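Local coordinates for protein tryptophan decarboxylase 1 (Oryza sativa subsp. japonica, PDB 6KHO) that decarboxylates L-tryptophan to tryptamine and 5-hydroxy-L-tryptophan to serotonin as a homodimer that uses pyridoxal 5'-phosphate as cofactor, at residues T93-P98 with F104-S109; M51-N56 with P98-F103; A410-F415 with F486-S491; R464-K467 with A471-A474. All coordinates share one frame; numbering follows the deposited sequence.

Interaction 1: T93-P98 with F104-S109; sequences THWASP and FPSTNS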
loop_
_atom_site.group_PDB
_atom_site.type_symbol
_atom_site.label_atom_id
_atom_site.label_comp_id
_atom_site.label_asym_id
_atom_site.label_seq_id
_atom_site.Cartn_x
_atom_site.Cartn_y
_atom_site.Cartn_z
ATOM N N THR A 93 -10.307 14.775 11.959
ATOM C CA THR A 93 -10.696 15.742 10.941
ATOM C C THR A 93 -11.650 15.043 9.976
ATOM O O THR A 93 -11.332 13.965 9.465
ATOM C CB THR A 93 -9.458 16.258 10.206
ATOM O OG1 THR A 93 -8.641 16.980 11.129
ATOM C CG2 THR A 93 -9.837 17.131 9.013
ATOM N N HIS A 94 -12.811 15.641 9.725
ATOM C CA HIS A 94 -13.869 14.922 9.008
ATOM C C HIS A 94 -13.759 15.175 7.509
ATOM O O HIS A 94 -14.391 16.073 6.947
ATOM C CB HIS A 94 -15.230 15.290 9.575
ATOM C CG HIS A 94 -15.389 14.858 11.001
ATOM N ND1 HIS A 94 -15.542 13.533 11.361
ATOM C CD2 HIS A 94 -15.344 15.563 12.158
ATOM C CE1 HIS A 94 -15.615 13.447 12.680
ATOM N NE2 HIS A 94 -15.493 14.664 13.187
ATOM N N TRP A 95 -12.951 14.338 6.854
ATOM C CA TRP A 95 -12.863 14.366 5.397
ATOM C C TRP A 95 -14.222 14.149 4.739
ATOM O O TRP A 95 -14.476 14.686 3.658
ATOM C CB TRP A 95 -11.870 13.305 4.925
ATOM C CG TRP A 95 -10.455 13.711 5.107
ATOM C CD1 TRP A 95 -9.760 13.758 6.276
ATOM C CD2 TRP A 95 -9.547 14.135 4.080
ATOM N NE1 TRP A 95 -8.476 14.190 6.044
ATOM C CE2 TRP A 95 -8.317 14.422 4.704
ATOM C CE3 TRP A 95 -9.652 14.286 2.694
ATOM C CZ2 TRP A 95 -7.197 14.862 3.990
ATOM C CZ3 TRP A 95 -8.537 14.729 1.987
ATOM C CH2 TRP A 95 -7.333 15.020 2.637
ATOM N N ALA A 96 -15.114 13.385 5.385
ATOM C CA ALA A 96 -16.431 13.111 4.826
ATOM C C ALA A 96 -17.408 14.263 5.014
ATOM O O ALA A 96 -18.507 14.219 4.451
ATOM C CB ALA A 96 -17.030 11.839 5.455
ATOM N N SER A 97 -17.051 15.277 5.790
ATOM C CA SER A 97 -17.997 16.353 6.041
ATOM C C SER A 97 -18.337 17.081 4.744
ATOM O O SER A 97 -17.455 17.312 3.914
ATOM C CB SER A 97 -17.432 17.350 7.051
ATOM O OG SER A 97 -18.327 18.444 7.201
ATOM N N PRO A 98 -19.596 17.483 4.545
ATOM C CA PRO A 98 -19.909 18.355 3.401
ATOM C C PRO A 98 -19.235 19.714 3.479
ATOM O O PRO A 98 -19.234 20.439 2.480
ATOM C CB PRO A 98 -21.438 18.492 3.460
ATOM C CG PRO A 98 -21.783 18.220 4.862
ATOM C CD PRO A 98 -20.786 17.211 5.373
ATOM N N PHE A 104 -7.765 17.832 -1.920
ATOM C CA PHE A 104 -8.837 17.399 -2.804
ATOM C C PHE A 104 -9.721 16.421 -2.035
ATOM O O PHE A 104 -9.225 15.693 -1.177
ATOM C CB PHE A 104 -8.314 16.727 -4.080
ATOM C CG PHE A 104 -7.502 17.641 -4.958
ATOM C CD1 PHE A 104 -8.080 18.763 -5.547
ATOM C CD2 PHE A 104 -6.162 17.382 -5.190
ATOM C CE1 PHE A 104 -7.329 19.594 -6.361
ATOM C CE2 PHE A 104 -5.403 18.223 -6.003
ATOM C CZ PHE A 104 -5.989 19.331 -6.576
ATOM N N PRO A 105 -11.027 16.410 -2.279
ATOM C CA PRO A 105 -11.897 15.510 -1.513
ATOM C C PRO A 105 -11.545 14.051 -1.766
ATOM O O PRO A 105 -11.025 13.685 -2.823
ATOM C CB PRO A 105 -13.302 15.851 -2.022
ATOM C CG PRO A 105 -13.101 16.513 -3.306
ATOM C CD PRO A 105 -11.787 17.238 -3.225
ATOM N N SER A 106 -11.794 13.215 -0.761
ATOM C CA SER A 106 -11.671 11.768 -0.916
ATOM C C SER A 106 -13.080 11.255 -1.201
ATOM O O SER A 106 -13.799 10.846 -0.289
ATOM C CB SER A 106 -11.051 11.132 0.324
ATOM O OG SER A 106 -11.746 11.507 1.509
ATOM N N THR A 107 -13.490 11.305 -2.475
ATOM C CA THR A 107 -14.870 10.972 -2.802
ATOM C C THR A 107 -15.093 9.471 -2.633
ATOM O O THR A 107 -14.173 8.663 -2.784
ATOM C CB THR A 107 -15.245 11.433 -4.222
ATOM O OG1 THR A 107 -14.507 10.709 -5.229
ATOM C CG2 THR A 107 -14.980 12.938 -4.384
ATOM N N ASN A 108 -16.315 9.107 -2.256
ATOM C CA ASN A 108 -16.600 7.748 -1.818
ATOM C C ASN A 108 -17.990 7.347 -2.300
ATOM O O ASN A 108 -18.770 8.175 -2.786
ATOM C CB ASN A 108 -16.479 7.647 -0.283
ATOM C CG ASN A 108 -15.972 6.297 0.186
ATOM O OD1 ASN A 108 -15.854 5.348 -0.597
ATOM N ND2 ASN A 108 -15.671 6.203 1.483
ATOM N N SER A 109 -18.309 6.060 -2.147
ATOM C CA SER A 109 -19.608 5.559 -2.574
ATOM C C SER A 109 -19.911 4.258 -1.846
ATOM O O SER A 109 -19.000 3.536 -1.423
ATOM C CB SER A 109 -19.663 5.340 -4.093
ATOM O OG SER A 109 -18.779 4.297 -4.505
HETATM O O HOH W 1 -13.610 14.625 1.213
#
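Trp95 carries this contact, laying its indole beside the backbone of Phe104 and the side chain of Ser106. The bond to its CB points toward 104-109, and Trp95 CB lies 3.9 Å from Ser106 OG. With CG set anti to the carbonyl carbon (chi1 -77°), the six-membered part of the indole swings across to the other segment. Trp95 CE3 comes next, at an oblique 3.7 Å from Ser106 OG. Further out, Trp95 CZ3 comes within 3.4 Å of Phe104 O. This carbonyl oxygen sits at the rim of the indole and in its plane, where the weakly positive C-H edge suits it. On the five-membered part, NE1 is spent on Ala131 O of the second subunit; Ser106 OG likewise bonds Asn123 O there, so both side chains join this chain to its partner. No direct hydrogen bond links the two segments. Instead a water donates a hydrogen bond to Trp95 O at 2.6 Å and accepts one from Ser106 N at 3.0 Å, tying the backbones together beside the ring. Trp95 sits in a type I beta turn from His94 to Ser97. The ring of Phe104 itself touches the bound pyridoxal phosphate and stacks on Tyr301. Trp95 thus packs behind a residue of the cofactor and serotonin site, at the dimer interface of a group II decarboxylase.

Interaction 2: M51-N56 with P98-F103; sequences MPVLPN and PNFFAF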
loop_
_atom_site.group_PDB
_atom_site.type_symbol
_atom_site.label_atom_id
_atom_site.label_comp_id
_atom_site.label_asym_id
_atom_site.label_seq_id
_atom_site.Cartn_x
_atom_site.Cartn_y
_atom_site.Cartn_z
ATOM N N MET A 51 -20.876 18.031 13.300
ATOM C CA MET A 51 -19.622 18.067 14.029
ATOM C C MET A 51 -18.724 19.171 13.472
ATOM O O MET A 51 -18.863 19.568 12.311
ATOM C CB MET A 51 -18.908 16.723 13.918
ATOM C CG MET A 51 -19.773 15.509 14.264
ATOM S SD MET A 51 -18.828 13.979 14.051
ATOM C CE MET A 51 -19.994 12.745 14.637
ATOM N N PRO A 52 -17.808 19.699 14.278
ATOM C CA PRO A 52 -16.799 20.608 13.722
ATOM C C PRO A 52 -15.880 19.833 12.784
ATOM O O PRO A 52 -15.421 18.740 13.117
ATOM C CB PRO A 52 -16.057 21.121 14.962
ATOM C CG PRO A 52 -16.285 20.047 16.004
ATOM C CD PRO A 52 -17.654 19.502 15.731
ATOM N N VAL A 53 -15.632 20.392 11.596
ATOM C CA VAL A 53 -14.789 19.694 10.619
ATOM C C VAL A 53 -13.427 19.382 11.221
ATOM O O VAL A 53 -12.948 18.241 11.159
ATOM C CB VAL A 53 -14.654 20.509 9.325
ATOM C CG1 VAL A 53 -13.810 19.720 8.330
ATOM C CG2 VAL A 53 -16.023 20.818 8.742
ATOM N N LEU A 54 -12.781 20.389 11.818
ATOM C CA LEU A 54 -11.511 20.180 12.507
ATOM C C LEU A 54 -11.754 19.935 13.990
ATOM O O LEU A 54 -12.660 20.530 14.570
ATOM C CB LEU A 54 -10.593 21.391 12.345
ATOM C CG LEU A 54 -10.067 21.616 10.930
ATOM C CD1 LEU A 54 -9.568 23.043 10.781
ATOM C CD2 LEU A 54 -8.968 20.617 10.620
ATOM N N PRO A 55 -10.966 19.076 14.624
ATOM C CA PRO A 55 -11.179 18.774 16.041
ATOM C C PRO A 55 -10.482 19.790 16.937
ATOM O O PRO A 55 -9.719 20.653 16.495
ATOM C CB PRO A 55 -10.548 17.387 16.195
ATOM C CG PRO A 55 -9.411 17.417 15.216
ATOM C CD PRO A 55 -9.877 18.266 14.049
ATOM N N ASN A 56 -10.753 19.646 18.229
ATOM C CA ASN A 56 -10.206 20.502 19.272
ATOM C C ASN A 56 -9.510 19.632 20.320
ATOM O O ASN A 56 -9.944 19.526 21.466
ATOM C CB ASN A 56 -11.319 21.349 19.893
ATOM C CG ASN A 56 -10.786 22.433 20.798
ATOM O OD1 ASN A 56 -9.864 23.164 20.432
ATOM N ND2 ASN A 56 -11.367 22.551 21.984
ATOM N N PRO A 98 -19.596 17.483 4.545
ATOM C CA PRO A 98 -19.909 18.355 3.401
ATOM C C PRO A 98 -19.235 19.714 3.479
ATOM O O PRO A 98 -19.234 20.439 2.480
ATOM C CB PRO A 98 -21.438 18.492 3.460
ATOM C CG PRO A 98 -21.783 18.220 4.862
ATOM C CD PRO A 98 -20.786 17.211 5.373
ATOM N N ASN A 99 -18.653 20.072 4.620
ATOM C CA ASN A 99 -17.962 21.341 4.802
ATOM C C ASN A 99 -16.444 21.193 4.791
ATOM O O ASN A 99 -15.735 22.132 5.164
ATOM C CB ASN A 99 -18.433 22.001 6.111
ATOM C CG ASN A 99 -19.914 22.332 6.091
ATOM O OD1 ASN A 99 -20.460 22.692 5.039
ATOM N ND2 ASN A 99 -20.584 22.188 7.245
ATOM N N PHE A 100 -15.932 20.027 4.403
ATOM C CA PHE A 100 -14.503 19.841 4.183
ATOM C C PHE A 100 -14.165 20.388 2.799
ATOM O O PHE A 100 -14.670 19.879 1.793
ATOM C CB PHE A 100 -14.153 18.354 4.302
ATOM C CG PHE A 100 -12.695 18.045 4.157
ATOM C CD1 PHE A 100 -12.114 17.934 2.900
ATOM C CD2 PHE A 100 -11.909 17.829 5.275
ATOM C CE1 PHE A 100 -10.763 17.629 2.760
ATOM C CE2 PHE A 100 -10.567 17.513 5.150
ATOM C CZ PHE A 100 -9.986 17.427 3.880
ATOM N N PHE A 101 -13.340 21.441 2.744
ATOM C CA PHE A 101 -13.023 22.129 1.490
ATOM C C PHE A 101 -11.533 22.120 1.161
ATOM O O PHE A 101 -11.104 22.879 0.287
ATOM C CB PHE A 101 -13.507 23.588 1.526
ATOM C CG PHE A 101 -14.969 23.752 1.855
ATOM C CD1 PHE A 101 -15.952 23.298 0.987
ATOM C CD2 PHE A 101 -15.360 24.386 3.019
ATOM C CE1 PHE A 101 -17.297 23.457 1.287
ATOM C CE2 PHE A 101 -16.709 24.553 3.319
ATOM C CZ PHE A 101 -17.673 24.093 2.449
ATOM N N ALA A 102 -10.735 21.299 1.837
ATOM C CA ALA A 102 -9.285 21.336 1.745
ATOM C C ALA A 102 -8.740 20.272 0.784
ATOM O O ALA A 102 -9.420 19.302 0.430
ATOM C CB ALA A 102 -8.676 21.152 3.136
ATOM N N PHE A 103 -7.487 20.477 0.362
ATOM C CA PHE A 103 -6.712 19.511 -0.437
ATOM C C PHE A 103 -7.537 19.120 -1.664
ATOM O O PHE A 103 -7.959 20.008 -2.418
ATOM C CB PHE A 103 -6.294 18.376 0.490
ATOM C CG PHE A 103 -5.688 18.861 1.784
ATOM C CD1 PHE A 103 -4.547 19.650 1.769
ATOM C CD2 PHE A 103 -6.271 18.563 3.005
ATOM C CE1 PHE A 103 -3.994 20.124 2.949
ATOM C CE2 PHE A 103 -5.720 19.030 4.194
ATOM C CZ PHE A 103 -4.581 19.809 4.164
#
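Val53 pushes its two methyls against Asn99 and Phe100, meeting each of these side chains at about a right angle. The bond to its CB points toward 98-103, and the methyl branches divide the work. Val53 CG2 approaches the root of the Asn99 side chain, 3.8 Å from Asn99 CB, and lies as close to the backbone oxygen, with Asn99 O also at 3.8 Å. Val53 CG1, placed anti to the backbone N (chi1 -178°), turns instead to the ring of Phe100 and reaches Phe100 CD2 obliquely at 4.1 Å. No hydrogen bond joins the two segments. All three residues are buried, and they meet at ordinary van der Waals distance: the contact is apolar at Phe100, whereas at Asn99 the methyl rests against both CB and the carbonyl oxygen. The Phe100 ring has aromatic neighbours as well, meeting Trp95 at a shallow angle and Tyr472 nearly perpendicularly, so Val53 adds an aliphatic piece to an aromatic cluster. Backbone bonds from Val53 to His94 and Gly469 fix the first segment among its neighbours. What results is buried packing between two loops, in which the one following helix 27-47 is laid against the long loop that leads on to Phe104 of the serotonin and cofactor site.

Interaction 3: A410-F415 with F486-S491; sequences AMAKVF and FAVGSS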
loop_
_atom_site.group_PDB
_atom_site.type_symbol
_atom_site.label_atom_id
_atom_site.label_comp_id
_atom_site.label_asym_id
_atom_site.label_seq_id
_atom_site.Cartn_x
_atom_site.Cartn_y
_atom_site.Cartn_z
ATOM N N ALA A 410 -19.899 22.088 -11.793
ATOM C CA ALA A 410 -20.926 23.122 -11.830
ATOM C C ALA A 410 -21.079 23.803 -10.472
ATOM O O ALA A 410 -21.274 25.021 -10.411
ATOM C CB ALA A 410 -22.250 22.523 -12.304
ATOM N N MET A 411 -20.981 23.044 -9.373
ATOM C CA MET A 411 -20.926 23.668 -8.049
ATOM C C MET A 411 -19.713 24.581 -7.923
ATOM O O MET A 411 -19.817 25.688 -7.382
ATOM C CB MET A 411 -20.897 22.610 -6.939
ATOM C CG MET A 411 -22.194 21.819 -6.751
ATOM S SD MET A 411 -22.311 21.048 -5.109
ATOM C CE MET A 411 -20.945 19.887 -5.148
ATOM N N ALA A 412 -18.547 24.130 -8.397
ATOM C CA ALA A 412 -17.357 24.982 -8.368
ATOM C C ALA A 412 -17.561 26.251 -9.190
ATOM O O ALA A 412 -17.074 27.324 -8.814
ATOM C CB ALA A 412 -16.137 24.213 -8.878
ATOM N N LYS A 413 -18.271 26.149 -10.315
ATOM C CA LYS A 413 -18.527 27.335 -11.124
ATOM C C LYS A 413 -19.454 28.302 -10.400
ATOM O O LYS A 413 -19.285 29.521 -10.514
ATOM C CB LYS A 413 -19.112 26.943 -12.481
ATOM C CG LYS A 413 -18.825 27.958 -13.579
ATOM C CD LYS A 413 -19.709 27.749 -14.799
ATOM C CE LYS A 413 -19.599 28.931 -15.764
ATOM N NZ LYS A 413 -19.999 30.219 -15.121
ATOM N N VAL A 414 -20.427 27.781 -9.645
ATOM C CA VAL A 414 -21.262 28.633 -8.803
ATOM C C VAL A 414 -20.395 29.424 -7.829
ATOM O O VAL A 414 -20.535 30.647 -7.699
ATOM C CB VAL A 414 -22.322 27.786 -8.070
ATOM C CG1 VAL A 414 -22.880 28.530 -6.872
ATOM C CG2 VAL A 414 -23.456 27.401 -9.022
ATOM N N PHE A 415 -19.464 28.744 -7.152
ATOM C CA PHE A 415 -18.618 29.423 -6.173
ATOM C C PHE A 415 -17.691 30.440 -6.835
ATOM O O PHE A 415 -17.449 31.519 -6.277
ATOM C CB PHE A 415 -17.798 28.401 -5.388
ATOM C CG PHE A 415 -16.936 29.007 -4.313
ATOM C CD1 PHE A 415 -17.438 29.203 -3.041
ATOM C CD2 PHE A 415 -15.618 29.353 -4.567
ATOM C CE1 PHE A 415 -16.651 29.739 -2.045
ATOM C CE2 PHE A 415 -14.819 29.897 -3.573
ATOM C CZ PHE A 415 -15.337 30.092 -2.312
ATOM N N PHE A 486 -10.361 26.485 -2.439
ATOM C CA PHE A 486 -11.720 25.996 -2.204
ATOM C C PHE A 486 -11.944 24.796 -3.129
ATOM O O PHE A 486 -12.255 24.964 -4.313
ATOM C CB PHE A 486 -12.759 27.093 -2.447
ATOM C CG PHE A 486 -14.101 26.804 -1.826
ATOM C CD1 PHE A 486 -14.317 27.023 -0.472
ATOM C CD2 PHE A 486 -15.144 26.306 -2.596
ATOM C CE1 PHE A 486 -15.550 26.760 0.102
ATOM C CE2 PHE A 486 -16.382 26.032 -2.031
ATOM C CZ PHE A 486 -16.588 26.259 -0.680
ATOM N N ALA A 487 -11.778 23.587 -2.587
ATOM C CA ALA A 487 -11.837 22.352 -3.364
ATOM C C ALA A 487 -13.198 21.701 -3.144
ATOM O O ALA A 487 -13.461 21.137 -2.075
ATOM C CB ALA A 487 -10.696 21.417 -2.969
ATOM N N VAL A 488 -14.048 21.786 -4.159
ATOM C CA VAL A 488 -15.424 21.306 -4.111
ATOM C C VAL A 488 -15.445 19.807 -4.382
ATOM O O VAL A 488 -14.629 19.298 -5.160
ATOM C CB VAL A 488 -16.269 22.076 -5.148
ATOM C CG1 VAL A 488 -17.547 21.334 -5.492
ATOM C CG2 VAL A 488 -16.573 23.499 -4.662
ATOM N N GLY A 489 -16.365 19.084 -3.728
ATOM C CA GLY A 489 -16.671 17.732 -4.160
ATOM C C GLY A 489 -16.760 16.640 -3.109
ATOM O O GLY A 489 -16.986 15.475 -3.458
ATOM N N SER A 490 -16.563 16.974 -1.834
ATOM C CA SER A 490 -16.854 16.015 -0.772
ATOM C C SER A 490 -18.192 15.331 -1.047
ATOM O O SER A 490 -19.164 15.983 -1.430
ATOM C CB SER A 490 -16.878 16.725 0.580
ATOM O OG SER A 490 -17.170 15.812 1.619
ATOM N N SER A 491 -18.221 13.998 -0.911
ATOM C CA SER A 491 -19.343 13.237 -1.462
ATOM C C SER A 491 -20.688 13.647 -0.847
ATOM O O SER A 491 -21.718 13.638 -1.533
ATOM C CB SER A 491 -19.100 11.739 -1.281
ATOM O OG SER A 491 -18.020 11.325 -2.115
#
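Phe415 and Phe486 stack face to face where helix 386-420 packs on the antiparallel sheet of the C-terminal part, a helix-on-sheet layer contact. This is its tight end. The ring centroids of Phe415 and Phe486 lie 3.7 Å apart with the planes only 4° from parallel, and the rings are slipped by about one bond length, so that Phe486 CD2 lies over the middle of the Phe415 ring and Phe415 CE1 over that of Phe486. Each side chain has CG anti to its backbone N (chi1 -178° for Phe415), which sets the rings face to face. Phe438 meets Phe415 edge to face, while Phe101 stacks on Phe486, extending the aromatic cluster. An alanine at Phe415 is likely to open a gap over the Phe486 ring and take from Phe438 its edge-to-face mate. Further along, the packing turns aliphatic and thinner. Val488 splits its methyls between two residues: Val488 CG2 comes 4.1 Å from Ala412 CA, while CG1 turns to Met411. On the helix flank beyond, Ala410 and Lys413 face solvent, with the Lys413 amine paired to Asp417. Met411 itself, partly exposed and near a bound calcium ion, borders that looser side; its chain bends at chi3 (-64°) and brings the terminal methyl, Met411 CE, to 3.7 Å from Val488 CG1.

Interaction 4: R464-K467 with A471-A474; sequences RLNK and AYVA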
loop_
_atom_site.group_PDB
_atom_site.type_symbol
_atom_site.label_atom_id
_atom_site.label_comp_id
_atom_site.label_asym_id
_atom_site.label_seq_id
_atom_site.Cartn_x
_atom_site.Cartn_y
_atom_site.Cartn_z
ATOM N N ARG A 464 -10.058 31.889 10.840
ATOM C CA ARG A 464 -11.373 32.216 11.380
ATOM C C ARG A 464 -12.455 31.296 10.831
ATOM O O ARG A 464 -13.371 30.911 11.561
ATOM C CB ARG A 464 -11.713 33.673 11.072
ATOM C CG ARG A 464 -11.186 34.640 12.113
ATOM C CD ARG A 464 -11.616 36.068 11.836
ATOM N NE ARG A 464 -11.084 36.970 12.852
ATOM C CZ ARG A 464 -11.639 38.131 13.185
ATOM N NH1 ARG A 464 -12.748 38.542 12.582
ATOM N NH2 ARG A 464 -11.080 38.879 14.127
ATOM N N LEU A 465 -12.392 30.954 9.546
ATOM C CA LEU A 465 -13.355 29.996 9.019
ATOM C C LEU A 465 -13.190 28.638 9.692
ATOM O O LEU A 465 -14.182 27.973 10.009
ATOM C CB LEU A 465 -13.211 29.889 7.502
ATOM C CG LEU A 465 -13.498 31.186 6.737
ATOM C CD1 LEU A 465 -12.854 31.171 5.363
ATOM C CD2 LEU A 465 -14.996 31.445 6.615
ATOM N N ASN A 466 -11.945 28.240 9.981
ATOM C CA ASN A 466 -11.698 26.921 10.562
ATOM C C ASN A 466 -12.159 26.830 12.019
ATOM O O ASN A 466 -12.651 25.778 12.445
ATOM C CB ASN A 466 -10.220 26.559 10.447
ATOM C CG ASN A 466 -9.783 26.333 8.996
ATOM O OD1 ASN A 466 -10.615 26.195 8.092
ATOM N ND2 ASN A 466 -8.477 26.309 8.774
ATOM N N LYS A 467 -11.995 27.903 12.809
ATOM C CA LYS A 467 -12.443 27.857 14.205
ATOM C C LYS A 467 -13.957 27.738 14.304
ATOM O O LYS A 467 -14.471 27.244 15.315
ATOM C CB LYS A 467 -11.975 29.103 14.967
ATOM C CG LYS A 467 -12.477 30.401 14.352
ATOM C CD LYS A 467 -12.362 31.617 15.272
ATOM C CE LYS A 467 -13.274 32.743 14.787
ATOM N NZ LYS A 467 -14.693 32.291 14.674
ATOM N N ALA A 471 -16.379 24.939 8.358
ATOM C CA ALA A 471 -15.511 24.918 7.191
ATOM C C ALA A 471 -14.176 24.316 7.588
ATOM O O ALA A 471 -13.794 24.338 8.760
ATOM C CB ALA A 471 -15.299 26.320 6.610
ATOM N N TYR A 472 -13.494 23.742 6.601
ATOM C CA TYR A 472 -12.061 23.493 6.682
ATOM C C TYR A 472 -11.472 23.997 5.376
ATOM O O TYR A 472 -11.741 23.432 4.311
ATOM C CB TYR A 472 -11.737 22.024 6.890
ATOM C CG TYR A 472 -10.259 21.722 6.981
ATOM C CD1 TYR A 472 -9.325 22.725 7.260
ATOM C CD2 TYR A 472 -9.788 20.431 6.772
ATOM C CE1 TYR A 472 -7.967 22.439 7.340
ATOM C CE2 TYR A 472 -8.444 20.137 6.853
ATOM C CZ TYR A 472 -7.537 21.141 7.134
ATOM O OH TYR A 472 -6.203 20.836 7.216
ATOM N N VAL A 473 -10.702 25.074 5.464
ATOM C CA VAL A 473 -10.061 25.705 4.323
ATOM C C VAL A 473 -8.564 25.687 4.583
ATOM O O VAL A 473 -8.119 25.934 5.710
ATOM C CB VAL A 473 -10.576 27.145 4.120
ATOM C CG1 VAL A 473 -9.823 27.842 3.008
ATOM C CG2 VAL A 473 -12.057 27.124 3.822
ATOM N N ALA A 474 -7.787 25.352 3.561
ATOM C CA ALA A 474 -6.341 25.432 3.672
ATOM C C ALA A 474 -5.812 26.257 2.508
ATOM O O ALA A 474 -6.532 26.569 1.554
ATOM C CB ALA A 474 -5.698 24.043 3.728
HETATM O O HOH W 2 -13.513 23.302 11.424
#
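Asn466 OD1 takes the shortest direct bond between the two segments, from Val473 N at 2.9 Å, nearly straight at 170° and directed onto a lone pair in the plane of the carbonyl. The same amide gives back: Asn466 ND2 donates to Val473 O at 3.1 Å, with Val473 O lying almost in the amide plane. One side chain thereby grips both the N-H and the C=O of a single residue, in the manner of a strand edge, and the pair of bonds fixes the rotation of the amide. CG stands anti to the carbonyl carbon (chi1 -68°), which lets the amide reach over from the helix to the returning backbone. Asn466 OD1 also lies at the edge of the Tyr472 ring, 3.8 Å from Tyr472 CD1 and in the ring plane, with the amide turned 70° from the ring. A leucine in place of Asn466 would probably leave Val473 N and Val473 O without their mates and loosen the hold on the returning chain. Next to the amide a water donates to both Asn466 O and Ala471 O, bridging Asn466 of the helix to the returning backbone. The apolar part of the contact sets Leu465 CB against Ala471 CB at 4.2 Å and Leu465 CD1 near Val473 CG2. Leu465 also packs on Leu504 and Thr508 of helix 495-513. Helix 451-468 is thus fastened to the tight connection leading into strand 474-478, an outer strand of the C-terminal antiparallel sheet, while Tyr472 turns to Phe100 and Val53.

In the fold
Along the chain the segments of interactions 1 and 2 alternate and share Pro98, whereas interaction 4 is nested inside the loop closed by interaction 3. Interactions 2 and 4 are nearest neighbours, their centres about 7 Å apart, joined by backbone bonds of Asn99 and Phe101 to Tyr472. Phe101 also bonds Ala487, so the loop 98-103 runs between strand 481-487 and the approach to strand 474-478. Interaction 1, its centre about 13 Å from that of interaction 3, is linked to it by Ser97 with Ser490 and Asn108 with Ser491. Interaction 1 holds Phe104 of the cofactor site, interactions 1 and 2 both touch the second subunit, and interactions 3 and 4 belong to the C-terminal layer behind them.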